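Local coordinates for SIRV1 hypothetical protein ORF119 (Sulfolobus islandicus rudivirus 1 variant xx, PDB 2X3G), which is of unknown function but comes from a rod-shaped virus of an archaeal host and belongs to the 117-like family of viral proteins, at residues Phe37-Phe51 with His66-Val80. Numbering follows the deposited sequence.
Sequences FRSYIYNHDKNSHVF and HILVFTNKKLDYSRV
Asp45, just past the end of helix 37-44, reaches across to Thr71, which ends strand 66-71, and Asn72 just after it. Its OD2 takes two bonds: the hydroxyl Thr71 OG1 comes in on the anti lone pair at 2.7 Å, and the backbone Asn72 N lies nearly along the C-O axis, N-H...O angle 168°. OD1 accepts from Asn47 N in an Asx turn and from a water that accepts from Asn47 ND2 and Asn72 ND2; Asn72 OD1 accepts from Ile14 N. Asp45 O accepts Ser48 OG (2.6 Å) and Ser48 N in the type I turn.

Beside it, His44 swings its ring out with CG anti to the backbone N (chi1 160°), and NE2 donates in the ring plane to Lys73 O at 2.7 Å, bent to 135° and above the carbonyl plane. Leu75 CD2 covers one ring face, a CH-pi contact 3.7 Å from the centroid.

In the antiparallel ladder His49-Phe70 and Phe51-Leu68 are hydrogen-bonded pairs, two N-H...O bonds each, flanking non-hydrogen-bonded Val50-Val69; at Phe51 the sheet continues into the second subunit. Ile41 and Phe37 pack on Val69. Asp45's donors would stabilise a carboxylate, so it is probably ionised, with Thr71 OG1 and Asn72 N tying the helix end to the hairpin.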
loop_
_atom_site.group_PDB
_atom_site.type_symbol
_atom_site.label_atom_id
_atom_site.label_comp_id
_atom_site.label_asym_id
_atom_site.label_seq_id
_atom_site.Cartn_x
_atom_site.Cartn_y
_atom_site.Cartn_z
ATOM N N PHE A 37 -19.099 7.194 7.701
ATOM C CA PHE A 37 -18.846 6.258 8.788
ATOM C C PHE A 37 -18.133 6.974 9.936
ATOM O O PHE A 37 -18.482 6.799 11.093
ATOM C CB PHE A 37 -18.022 5.053 8.309
ATOM C CG PHE A 37 -17.798 4.025 9.370
ATOM C CD1 PHE A 37 -18.758 3.058 9.636
ATOM C CD2 PHE A 37 -16.632 4.017 10.113
ATOM C CE1 PHE A 37 -18.551 2.122 10.637
ATOM C CE2 PHE A 37 -16.448 3.097 11.109
ATOM C CZ PHE A 37 -17.391 2.157 11.369
ATOM N N ARG A 38 -17.119 7.766 9.623
ATOM C CA ARG A 38 -16.373 8.458 10.672
ATOM C C ARG A 38 -17.271 9.412 11.436
ATOM O O ARG A 38 -17.135 9.555 12.666
ATOM C CB ARG A 38 -15.184 9.233 10.092
ATOM C CG ARG A 38 -13.910 8.409 10.016
ATOM C CD ARG A 38 -12.701 9.273 9.638
ATOM N NE ARG A 38 -11.476 8.489 9.860
ATOM C CZ ARG A 38 -10.948 7.661 8.970
ATOM N NH1 ARG A 38 -11.511 7.498 7.775
ATOM N NH2 ARG A 38 -9.861 6.968 9.291
ATOM N N SER A 39 -18.170 10.058 10.701
ATOM C CA SER A 39 -19.132 11.007 11.279
ATOM C C SER A 39 -20.150 10.318 12.216
ATOM O O SER A 39 -20.454 10.825 13.291
ATOM C CB SER A 39 -19.823 11.788 10.177
ATOM O OG SER A 39 -18.901 12.663 9.511
ATOM N N TYR A 40 -20.651 9.166 11.798
ATOM C CA TYR A 40 -21.443 8.303 12.667
ATOM C C TYR A 40 -20.685 7.935 13.961
ATOM O O TYR A 40 -21.213 8.051 15.053
ATOM C CB TYR A 40 -21.914 7.063 11.884
ATOM C CG TYR A 40 -22.025 5.807 12.687
ATOM C CD1 TYR A 40 -21.135 4.754 12.475
ATOM C CD2 TYR A 40 -23.007 5.658 13.658
ATOM C CE1 TYR A 40 -21.216 3.587 13.208
ATOM C CE2 TYR A 40 -23.081 4.491 14.419
ATOM C CZ TYR A 40 -22.167 3.462 14.187
ATOM O OH TYR A 40 -22.214 2.277 14.901
ATOM N N ILE A 41 -19.441 7.503 13.845
ATOM C CA ILE A 41 -18.652 7.145 15.030
ATOM C C ILE A 41 -18.370 8.377 15.913
ATOM O O ILE A 41 -18.460 8.320 17.154
ATOM C CB ILE A 41 -17.329 6.447 14.626
ATOM C CG1 ILE A 41 -17.618 5.083 13.954
ATOM C CG2 ILE A 41 -16.392 6.295 15.829
ATOM C CD1 ILE A 41 -18.202 4.025 14.859
ATOM N N TYR A 42 -18.059 9.493 15.269
ATOM C CA TYR A 42 -17.938 10.768 15.984
ATOM C C TYR A 42 -19.191 11.139 16.778
ATOM O O TYR A 42 -19.082 11.555 17.925
ATOM C CB TYR A 42 -17.596 11.905 15.033
ATOM C CG TYR A 42 -17.358 13.194 15.765
ATOM C CD1 TYR A 42 -16.133 13.469 16.352
ATOM C CD2 TYR A 42 -18.363 14.134 15.879
ATOM C CE1 TYR A 42 -15.920 14.672 17.029
ATOM C CE2 TYR A 42 -18.166 15.321 16.549
ATOM C CZ TYR A 42 -16.948 15.578 17.128
ATOM O OH TYR A 42 -16.778 16.771 17.789
ATOM N N ASN A 43 -20.369 10.978 16.183
ATOM C CA ASN A 43 -21.621 11.238 16.891
ATOM C C ASN A 43 -21.873 10.213 18.015
ATOM O O ASN A 43 -22.455 10.548 19.044
ATOM C CB ASN A 43 -22.800 11.317 15.908
ATOM C CG ASN A 43 -22.774 12.588 15.060
ATOM O OD1 ASN A 43 -22.003 13.513 15.324
ATOM N ND2 ASN A 43 -23.657 12.658 14.060
ATOM N N HIS A 44 -21.396 8.989 17.816
ATOM C CA HIS A 44 -21.481 7.905 18.809
ATOM C C HIS A 44 -20.621 8.244 20.048
ATOM O O HIS A 44 -21.048 8.047 21.198
ATOM C CB HIS A 44 -21.049 6.592 18.129
ATOM C CG HIS A 44 -20.622 5.507 19.072
ATOM N ND1 HIS A 44 -21.522 4.675 19.710
ATOM C CD2 HIS A 44 -19.390 5.096 19.459
ATOM C CE1 HIS A 44 -20.858 3.817 20.466
ATOM N NE2 HIS A 44 -19.563 4.048 20.327
ATOM N N ASP A 45 -19.435 8.799 19.803
ATOM C CA ASP A 45 -18.463 9.111 20.841
ATOM C C ASP A 45 -17.540 10.198 20.311
ATOM O O ASP A 45 -16.728 9.933 19.441
ATOM C CB ASP A 45 -17.670 7.836 21.153
ATOM C CG ASP A 45 -16.510 8.044 22.116
ATOM O OD1 ASP A 45 -16.291 9.155 22.661
ATOM O OD2 ASP A 45 -15.802 7.042 22.326
ATOM N N LYS A 46 -17.639 11.411 20.840
ATOM C CA LYS A 46 -16.855 12.528 20.280
ATOM C C LYS A 46 -15.345 12.399 20.533
ATOM O O LYS A 46 -14.552 13.095 19.894
ATOM C CB LYS A 46 -17.356 13.867 20.802
ATOM C CG LYS A 46 -18.826 14.143 20.451
ATOM C CD LYS A 46 -19.091 15.595 20.199
ATOM C CE LYS A 46 -20.546 15.834 19.846
ATOM N NZ LYS A 46 -20.692 17.072 19.035
ATOM N N ASN A 47 -14.954 11.541 21.473
ATOM C CA ASN A 47 -13.529 11.237 21.739
ATOM C C ASN A 47 -12.936 10.099 20.915
ATOM O O ASN A 47 -11.739 9.782 21.049
ATOM C CB ASN A 47 -13.331 10.869 23.214
ATOM C CG ASN A 47 -13.701 11.986 24.153
ATOM O OD1 ASN A 47 -13.414 13.163 23.894
ATOM N ND2 ASN A 47 -14.333 11.627 25.271
ATOM N N SER A 48 -13.756 9.458 20.089
ATOM C CA SER A 48 -13.359 8.269 19.359
ATOM C C SER A 48 -12.303 8.581 18.319
ATOM O O SER A 48 -12.155 9.745 17.905
ATOM C CB SER A 48 -14.571 7.635 18.665
ATOM O OG SER A 48 -15.246 8.583 17.857
ATOM N N HIS A 49 -11.573 7.539 17.928
ATOM C CA HIS A 49 -10.629 7.582 16.805
ATOM C C HIS A 49 -10.875 6.439 15.849
ATOM O O HIS A 49 -11.329 5.369 16.242
ATOM C CB HIS A 49 -9.200 7.519 17.320
ATOM C CG HIS A 49 -8.813 8.727 18.110
ATOM N ND1 HIS A 49 -8.646 9.970 17.536
ATOM C CD2 HIS A 49 -8.599 8.891 19.437
ATOM C CE1 HIS A 49 -8.326 10.846 18.474
ATOM N NE2 HIS A 49 -8.283 10.217 19.636
ATOM N N VAL A 50 -10.598 6.672 14.577
ATOM C CA VAL A 50 -10.880 5.674 13.549
ATOM C C VAL A 50 -9.686 5.614 12.626
ATOM O O VAL A 50 -9.222 6.646 12.133
ATOM C CB VAL A 50 -12.130 5.995 12.747
ATOM C CG1 VAL A 50 -12.362 4.935 11.655
ATOM C CG2 VAL A 50 -13.363 6.077 13.660
ATOM N N PHE A 51 -9.155 4.405 12.468
ATOM C CA PHE A 51 -8.039 4.129 11.580
ATOM C C PHE A 51 -8.595 3.258 10.465
ATOM O O PHE A 51 -9.287 2.294 10.748
ATOM C CB PHE A 51 -6.947 3.401 12.350
ATOM C CG PHE A 51 -5.716 3.128 11.555
ATOM C CD1 PHE A 51 -5.039 4.161 10.915
ATOM C CD2 PHE A 51 -5.184 1.854 11.493
ATOM C CE1 PHE A 51 -3.900 3.911 10.184
ATOM C CE2 PHE A 51 -4.032 1.599 10.781
ATOM C CZ PHE A 51 -3.388 2.627 10.116
ATOM N N HIS A 66 -10.442 -2.272 5.952
ATOM C CA HIS A 66 -10.184 -2.649 7.344
ATOM C C HIS A 66 -10.259 -1.382 8.164
ATOM O O HIS A 66 -9.727 -0.358 7.761
ATOM C CB HIS A 66 -8.809 -3.300 7.536
ATOM C CG HIS A 66 -8.609 -4.556 6.761
ATOM N ND1 HIS A 66 -9.283 -5.726 7.042
ATOM C CD2 HIS A 66 -7.801 -4.828 5.712
ATOM C CE1 HIS A 66 -8.899 -6.662 6.196
ATOM N NE2 HIS A 66 -8.006 -6.141 5.375
ATOM N N ILE A 67 -10.915 -1.462 9.315
ATOM C CA ILE A 67 -11.147 -0.308 10.141
ATOM C C ILE A 67 -10.900 -0.664 11.599
ATOM O O ILE A 67 -11.419 -1.665 12.073
ATOM C CB ILE A 67 -12.594 0.198 9.967
ATOM C CG1 ILE A 67 -12.890 0.540 8.505
ATOM C CG2 ILE A 67 -12.852 1.440 10.801
ATOM C CD1 ILE A 67 -14.249 1.205 8.315
ATOM N N LEU A 68 -10.094 0.146 12.293
ATOM C CA LEU A 68 -10.061 0.126 13.759
ATOM C C LEU A 68 -10.826 1.307 14.311
ATOM O O LEU A 68 -10.617 2.449 13.904
ATOM C CB LEU A 68 -8.646 0.208 14.309
ATOM C CG LEU A 68 -7.798 -1.024 14.227
ATOM C CD1 LEU A 68 -6.411 -0.656 14.762
ATOM C CD2 LEU A 68 -8.408 -2.163 15.016
ATOM N N VAL A 69 -11.726 1.011 15.230
ATOM C CA VAL A 69 -12.505 2.036 15.925
ATOM C C VAL A 69 -12.099 1.942 17.403
ATOM O O VAL A 69 -12.226 0.895 18.022
ATOM C CB VAL A 69 -14.017 1.819 15.740
ATOM C CG1 VAL A 69 -14.829 2.774 16.640
ATOM C CG2 VAL A 69 -14.427 1.997 14.259
ATOM N N PHE A 70 -11.580 3.035 17.929
ATOM C CA PHE A 70 -11.295 3.182 19.349
ATOM C C PHE A 70 -12.362 4.064 19.984
ATOM O O PHE A 70 -12.537 5.199 19.580
ATOM C CB PHE A 70 -9.954 3.857 19.504
ATOM C CG PHE A 70 -8.863 3.166 18.776
ATOM C CD1 PHE A 70 -8.485 3.581 17.495
ATOM C CD2 PHE A 70 -8.198 2.090 19.351
ATOM C CE1 PHE A 70 -7.456 2.948 16.824
ATOM C CE2 PHE A 70 -7.176 1.472 18.698
ATOM C CZ PHE A 70 -6.802 1.892 17.419
ATOM N N THR A 71 -13.028 3.542 21.005
ATOM C CA THR A 71 -14.190 4.197 21.587
ATOM C C THR A 71 -14.411 3.707 23.022
ATOM O O THR A 71 -14.016 2.599 23.392
ATOM C CB THR A 71 -15.455 3.939 20.735
ATOM O OG1 THR A 71 -16.566 4.685 21.235
ATOM C CG2 THR A 71 -15.838 2.460 20.693
ATOM N N ASN A 72 -15.066 4.547 23.808
ATOM C CA ASN A 72 -15.346 4.239 25.207
ATOM C C ASN A 72 -16.792 3.829 25.384
ATOM O O ASN A 72 -17.240 3.563 26.502
ATOM C CB ASN A 72 -14.958 5.440 26.073
ATOM C CG ASN A 72 -13.473 5.640 26.127
ATOM O OD1 ASN A 72 -12.728 4.672 26.280
ATOM N ND2 ASN A 72 -13.025 6.871 26.003
ATOM N N LYS A 73 -17.512 3.705 24.270
ATOM C CA LYS A 73 -18.918 3.334 24.296
ATOM C C LYS A 73 -19.143 2.192 23.336
ATOM O O LYS A 73 -18.748 2.290 22.188
ATOM C CB LYS A 73 -19.768 4.525 23.870
ATOM C CG LYS A 73 -21.257 4.238 23.884
ATOM C CD LYS A 73 -22.095 5.501 23.726
ATOM C CE LYS A 73 -23.581 5.184 23.526
ATOM N NZ LYS A 73 -24.069 4.073 24.397
ATOM N N LYS A 74 -19.802 1.133 23.790
ATOM C CA LYS A 74 -20.022 -0.041 22.943
ATOM C C LYS A 74 -20.745 0.350 21.682
ATOM O O LYS A 74 -21.709 1.119 21.736
ATOM C CB LYS A 74 -20.859 -1.095 23.658
ATOM C CG LYS A 74 -20.068 -2.109 24.433
ATOM C CD LYS A 74 -21.003 -3.008 25.218
ATOM C CE LYS A 74 -20.213 -3.980 26.070
ATOM N NZ LYS A 74 -21.099 -4.794 26.942
ATOM N N LEU A 75 -20.298 -0.213 20.567
ATOM C CA LEU A 75 -20.890 0.025 19.263
ATOM C C LEU A 75 -22.157 -0.788 19.129
ATOM O O LEU A 75 -22.211 -1.939 19.586
ATOM C CB LEU A 75 -19.931 -0.388 18.131
ATOM C CG LEU A 75 -18.871 0.575 17.604
ATOM C CD1 LEU A 75 -18.320 -0.014 16.316
ATOM C CD2 LEU A 75 -19.480 1.958 17.392
ATOM N N ASP A 76 -23.184 -0.168 18.539
ATOM C CA ASP A 76 -24.350 -0.885 18.011
ATOM C C ASP A 76 -23.988 -1.421 16.629
ATOM O O ASP A 76 -23.960 -0.685 15.651
ATOM C CB ASP A 76 -25.573 0.033 17.950
ATOM C CG ASP A 76 -26.781 -0.625 17.315
ATOM O OD1 ASP A 76 -26.680 -1.738 16.769
ATOM O OD2 ASP A 76 -27.870 -0.022 17.353
ATOM N N TYR A 77 -23.676 -2.717 16.575
ATOM C CA TYR A 77 -23.206 -3.357 15.359
ATOM C C TYR A 77 -24.136 -3.201 14.142
ATOM O O TYR A 77 -23.654 -3.133 13.019
ATOM C CB TYR A 77 -22.963 -4.842 15.621
ATOM C CG TYR A 77 -21.830 -5.165 16.591
ATOM C CD1 TYR A 77 -20.881 -4.214 16.954
ATOM C CD2 TYR A 77 -21.707 -6.432 17.120
ATOM C CE1 TYR A 77 -19.861 -4.527 17.823
ATOM C CE2 TYR A 77 -20.687 -6.763 17.965
ATOM C CZ TYR A 77 -19.774 -5.812 18.336
ATOM O OH TYR A 77 -18.744 -6.176 19.181
ATOM N N SER A 78 -25.445 -3.147 14.356
ATOM C CA SER A 78 -26.396 -2.961 13.244
ATOM C C SER A 78 -26.181 -1.629 12.516
ATOM O O SER A 78 -26.451 -1.508 11.326
ATOM C CB SER A 78 -27.844 -3.065 13.730
ATOM O OG SER A 78 -28.216 -1.956 14.532
ATOM N N ARG A 79 -25.706 -0.624 13.239
ATOM C CA ARG A 79 -25.414 0.683 12.637
ATOM C C ARG A 79 -24.121 0.687 11.822
ATOM O O ARG A 79 -23.998 1.452 10.860
ATOM C CB ARG A 79 -25.378 1.765 13.717
ATOM C CG ARG A 79 -26.709 1.939 14.450
ATOM C CD ARG A 79 -27.851 2.325 13.513
ATOM N NE ARG A 79 -29.143 2.243 14.201
ATOM C CZ ARG A 79 -30.015 3.245 14.378
ATOM N NH1 ARG A 79 -29.788 4.474 13.908
ATOM N NH2 ARG A 79 -31.147 3.005 15.031
ATOM N N VAL A 80 -23.165 -0.161 12.194
ATOM C CA VAL A 80 -21.978 -0.348 11.387
ATOM C C VAL A 80 -22.409 -0.777 9.987
ATOM O O VAL A 80 -21.920 -0.247 8.996
ATOM C CB VAL A 80 -20.984 -1.413 11.978
ATOM C CG1 VAL A 80 -19.887 -1.728 10.962
ATOM C CG2 VAL A 80 -20.360 -0.935 13.289
HETATM O O HOH W 1 -23.062 2.668 17.992
HETATM O O HOH W 2 -15.324 8.791 25.214
#